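Long-range contact in putative uncharacterized protein (Ustilago maydis, PDB 4GNX), which binds single-stranded DNA as a subunit of replication protein A, through several OB-fold domains, one of which carries a zinc ion: residues Ala296-Lys302 against Leu346-Ala351. Numbering follows the deposited sequence.
Sequences ATVVYIK and LSTNVA. With nucleotides of chain G.
This is an antiparallel strand pair with a classic beta bulge, in the C-terminal OB-fold domain of a replication protein A subunit. Ala296-Lys302 lies on strand 290-310 and Leu346-Ala351 on strand 341-352, which are neighbours in the sheet. The short strand axes approach to 4.6 Å, and their directions differ by 135°. Thr297 and Ala351 form a hydrogen-bonded pair, with Thr297 N to Ala351 O at 3.0 Å and Ala351 N to Thr297 O at 3.1 Å. Val298 and Val350 form the next, non-hydrogen-bonded pair. The bulge follows: Val299 (phi/psi -103/-29) and Tyr300 both face Asn349. Asn349 O accepts from Val299 N at 3.0 Å and Tyr300 N at 3.2 Å, and Asn349 N donates to Tyr300 O at 2.8 Å. The register, now shifted by one, continues through Ile301-Thr348 to Lys302 N, which donates to Ser347 O at 3.0 Å. Thr348 OG1 also donates to Tyr300 O at 2.9 Å. Val298, Ile301, Thr348 and Val350 share one face; Phe402 packs on both valines. Tyr300 and Asn349 point to the other face, and both touch Trp358. The pair also binds DNA of chain G. Tyr300, chi1 t, donates from OH to DT19 OP1 at 2.7 Å. All-trans Lys302 reaches DT18 O2 with NZ at 3.3 Å, and Ser347 OG donates to the same DT18 O2 at 2.8 Å.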
loop_
_atom_site.group_PDB
_atom_site.type_symbol
_atom_site.label_atom_id
_atom_site.label_comp_id
_atom_site.label_asym_id
_atom_site.label_seq_id
_atom_site.Cartn_x
_atom_site.Cartn_y
_atom_site.Cartn_z
ATOM N N ALA C 296 5.260 -9.426 -0.143
ATOM C CA ALA C 296 5.833 -10.330 0.855
ATOM C C ALA C 296 7.323 -10.517 0.681
ATOM O O ALA C 296 7.882 -10.168 -0.372
ATOM C CB ALA C 296 5.127 -11.667 0.846
ATOM N N THR C 297 7.964 -11.053 1.717
ATOM C CA THR C 297 9.402 -11.238 1.706
ATOM C C THR C 297 9.691 -12.710 1.589
ATOM O O THR C 297 9.099 -13.516 2.317
ATOM C CB THR C 297 10.052 -10.733 3.000
ATOM O OG1 THR C 297 9.806 -9.328 3.140
ATOM C CG2 THR C 297 11.528 -10.970 2.974
ATOM N N VAL C 298 10.602 -13.071 0.685
ATOM C CA VAL C 298 11.013 -14.453 0.619
ATOM C C VAL C 298 11.818 -14.742 1.874
ATOM O O VAL C 298 12.836 -14.111 2.131
ATOM C CB VAL C 298 11.777 -14.816 -0.676
ATOM C CG1 VAL C 298 12.368 -16.216 -0.572
ATOM C CG2 VAL C 298 10.847 -14.747 -1.877
ATOM N N VAL C 299 11.320 -15.691 2.655
ATOM C CA VAL C 299 11.957 -16.158 3.883
ATOM C C VAL C 299 12.666 -17.515 3.703
ATOM O O VAL C 299 13.636 -17.798 4.404
ATOM C CB VAL C 299 10.896 -16.235 4.994
ATOM C CG1 VAL C 299 11.175 -17.353 5.972
ATOM C CG2 VAL C 299 10.782 -14.906 5.703
ATOM N N TYR C 300 12.182 -18.351 2.783
ATOM C CA TYR C 300 12.774 -19.680 2.554
ATOM C C TYR C 300 12.464 -20.249 1.177
ATOM O O TYR C 300 11.339 -20.136 0.688
ATOM C CB TYR C 300 12.307 -20.690 3.617
ATOM C CG TYR C 300 12.929 -22.077 3.479
ATOM C CD1 TYR C 300 14.261 -22.305 3.847
ATOM C CD2 TYR C 300 12.192 -23.158 2.987
ATOM C CE1 TYR C 300 14.845 -23.559 3.724
ATOM C CE2 TYR C 300 12.771 -24.417 2.859
ATOM C CZ TYR C 300 14.097 -24.614 3.228
ATOM O OH TYR C 300 14.682 -25.859 3.105
ATOM N N ILE C 301 13.483 -20.864 0.576
ATOM C CA ILE C 301 13.327 -21.667 -0.642
ATOM C C ILE C 301 13.704 -23.101 -0.330
ATOM O O ILE C 301 14.759 -23.359 0.236
ATOM C CB ILE C 301 14.170 -21.114 -1.802
ATOM C CG1 ILE C 301 13.841 -19.629 -2.003
ATOM C CG2 ILE C 301 13.849 -21.871 -3.074
ATOM C CD1 ILE C 301 15.011 -18.752 -2.381
ATOM N N LYS C 302 12.809 -24.021 -0.652
ATOM C CA LYS C 302 13.016 -25.449 -0.401
ATOM C C LYS C 302 14.085 -25.997 -1.347
ATOM O O LYS C 302 13.918 -25.950 -2.571
ATOM C CB LYS C 302 11.695 -26.185 -0.583
ATOM C CG LYS C 302 11.778 -27.695 -0.628
ATOM C CD LYS C 302 10.404 -28.274 -0.936
ATOM C CE LYS C 302 10.294 -29.712 -0.465
ATOM N NZ LYS C 302 8.884 -30.182 -0.437
ATOM N N LEU C 346 9.647 -24.338 -8.128
ATOM C CA LEU C 346 9.982 -23.625 -6.916
ATOM C C LEU C 346 8.930 -23.722 -5.809
ATOM O O LEU C 346 7.746 -23.454 -6.025
ATOM C CB LEU C 346 10.198 -22.162 -7.261
ATOM C CG LEU C 346 10.600 -21.222 -6.126
ATOM C CD1 LEU C 346 12.101 -20.996 -6.208
ATOM C CD2 LEU C 346 9.857 -19.902 -6.276
ATOM N N SER C 347 9.380 -24.090 -4.616
ATOM C CA SER C 347 8.526 -24.043 -3.442
ATOM C C SER C 347 9.083 -23.021 -2.455
ATOM O O SER C 347 10.138 -23.247 -1.846
ATOM C CB SER C 347 8.455 -25.415 -2.789
ATOM O OG SER C 347 7.206 -25.589 -2.156
ATOM N N THR C 348 8.385 -21.897 -2.284
ATOM C CA THR C 348 8.919 -20.813 -1.466
ATOM C C THR C 348 8.000 -20.299 -0.373
ATOM O O THR C 348 6.845 -20.009 -0.626
ATOM C CB THR C 348 9.367 -19.632 -2.339
ATOM O OG1 THR C 348 10.036 -18.688 -1.507
ATOM C CG2 THR C 348 8.181 -18.953 -3.020
ATOM N N ASN C 349 8.531 -20.178 0.837
ATOM C CA ASN C 349 7.790 -19.635 1.973
ATOM C C ASN C 349 7.969 -18.113 2.132
ATOM O O ASN C 349 9.080 -17.613 2.346
ATOM C CB ASN C 349 8.199 -20.358 3.262
ATOM C CG ASN C 349 7.287 -20.034 4.442
ATOM O OD1 ASN C 349 7.729 -19.476 5.428
ATOM N ND2 ASN C 349 6.011 -20.397 4.346
ATOM N N VAL C 350 6.865 -17.379 2.030
ATOM C CA VAL C 350 6.897 -15.922 2.089
ATOM C C VAL C 350 6.122 -15.437 3.292
ATOM O O VAL C 350 5.142 -16.065 3.696
ATOM C CB VAL C 350 6.344 -15.253 0.800
ATOM C CG1 VAL C 350 7.067 -15.786 -0.433
ATOM C CG2 VAL C 350 4.833 -15.415 0.672
ATOM N N ALA C 351 6.569 -14.321 3.863
ATOM C CA ALA C 351 5.950 -13.763 5.068
ATOM C C ALA C 351 5.726 -12.272 4.951
ATOM O O ALA C 351 6.401 -11.597 4.190
ATOM C CB ALA C 351 6.805 -14.054 6.280
ATOM P P DT G 19 12.258 -28.796 3.755
ATOM O OP1 DT G 19 12.594 -27.584 2.969
ATOM O OP2 DT G 19 11.974 -30.064 3.039
ATOM O "O5'" DT G 19 13.513 -29.070 4.705
ATOM C "C5'" DT G 19 13.516 -28.741 6.110
ATOM C "C4'" DT G 19 13.767 -27.263 6.309
ATOM O "O4'" DT G 19 12.516 -26.546 6.229
ATOM C "C3'" DT G 19 14.333 -26.884 7.672
ATOM O "O3'" DT G 19 14.947 -25.600 7.535
ATOM C "C2'" DT G 19 13.078 -26.782 8.521
ATOM C "C1'" DT G 19 12.064 -26.198 7.538
ATOM N N1 DT G 19 10.670 -26.681 7.678
ATOM C C2 DT G 19 9.675 -25.937 7.084
ATOM O O2 DT G 19 9.890 -24.900 6.474
ATOM N N3 DT G 19 8.408 -26.450 7.234
ATOM C C4 DT G 19 8.049 -27.606 7.900
ATOM O O4 DT G 19 6.868 -27.942 7.949
ATOM C C5 DT G 19 9.145 -28.341 8.497
ATOM C C7 DT G 19 8.852 -29.606 9.238
ATOM C C6 DT G 19 10.383 -27.850 8.353
ATOM P P DT G 18 6.134 -31.051 5.708
ATOM O OP1 DT G 18 6.535 -32.435 6.077
ATOM O OP2 DT G 18 5.251 -30.275 6.616
ATOM O "O5'" DT G 18 7.468 -30.214 5.473
ATOM C "C5'" DT G 18 8.596 -30.787 4.778
ATOM C "C4'" DT G 18 9.159 -29.793 3.788
ATOM O "O4'" DT G 18 8.127 -29.456 2.843
ATOM C "C3'" DT G 18 9.608 -28.465 4.400
ATOM O "O3'" DT G 18 11.011 -28.445 4.718
ATOM C "C2'" DT G 18 9.221 -27.421 3.365
ATOM C "C1'" DT G 18 8.298 -28.131 2.382
ATOM N N1 DT G 18 6.958 -27.542 2.228
ATOM C C2 DT G 18 6.556 -27.214 0.954
ATOM O O2 DT G 18 7.266 -27.359 -0.027
ATOM N N3 DT G 18 5.286 -26.699 0.870
ATOM C C4 DT G 18 4.397 -26.496 1.906
ATOM O O4 DT G 18 3.287 -26.025 1.676
ATOM C C5 DT G 18 4.879 -26.876 3.216
ATOM C C7 DT G 18 3.983 -26.688 4.401
ATOM C C6 DT G 18 6.117 -27.381 3.308
ATOM P P DT G 20 15.732 -24.861 8.720
ATOM O OP1 DT G 20 17.182 -25.095 8.494
ATOM O OP2 DT G 20 15.131 -25.251 10.023
ATOM O "O5'" DT G 20 15.397 -23.319 8.468
ATOM C "C5'" DT G 20 15.487 -22.730 7.149
ATOM C "C4'" DT G 20 15.328 -21.222 7.180
ATOM O "O4'" DT G 20 13.957 -20.846 6.915
ATOM C "C3'" DT G 20 15.739 -20.505 8.471
ATOM O "O3'" DT G 20 16.786 -19.559 8.209
ATOM C "C2'" DT G 20 14.488 -19.760 8.923
ATOM C "C1'" DT G 20 13.356 -20.342 8.091
ATOM N N1 DT G 20 12.612 -21.449 8.721
ATOM C C2 DT G 20 11.562 -22.007 8.026
ATOM O O2 DT G 20 11.207 -21.618 6.926
ATOM N N3 DT G 20 10.934 -23.042 8.674
ATOM C C4 DT G 20 11.247 -23.562 9.917
ATOM O O4 DT G 20 10.587 -24.493 10.374
ATOM C C5 DT G 20 12.364 -22.934 10.586
ATOM C C7 DT G 20 12.775 -23.430 11.936
ATOM C C6 DT G 20 12.980 -21.921 9.963
#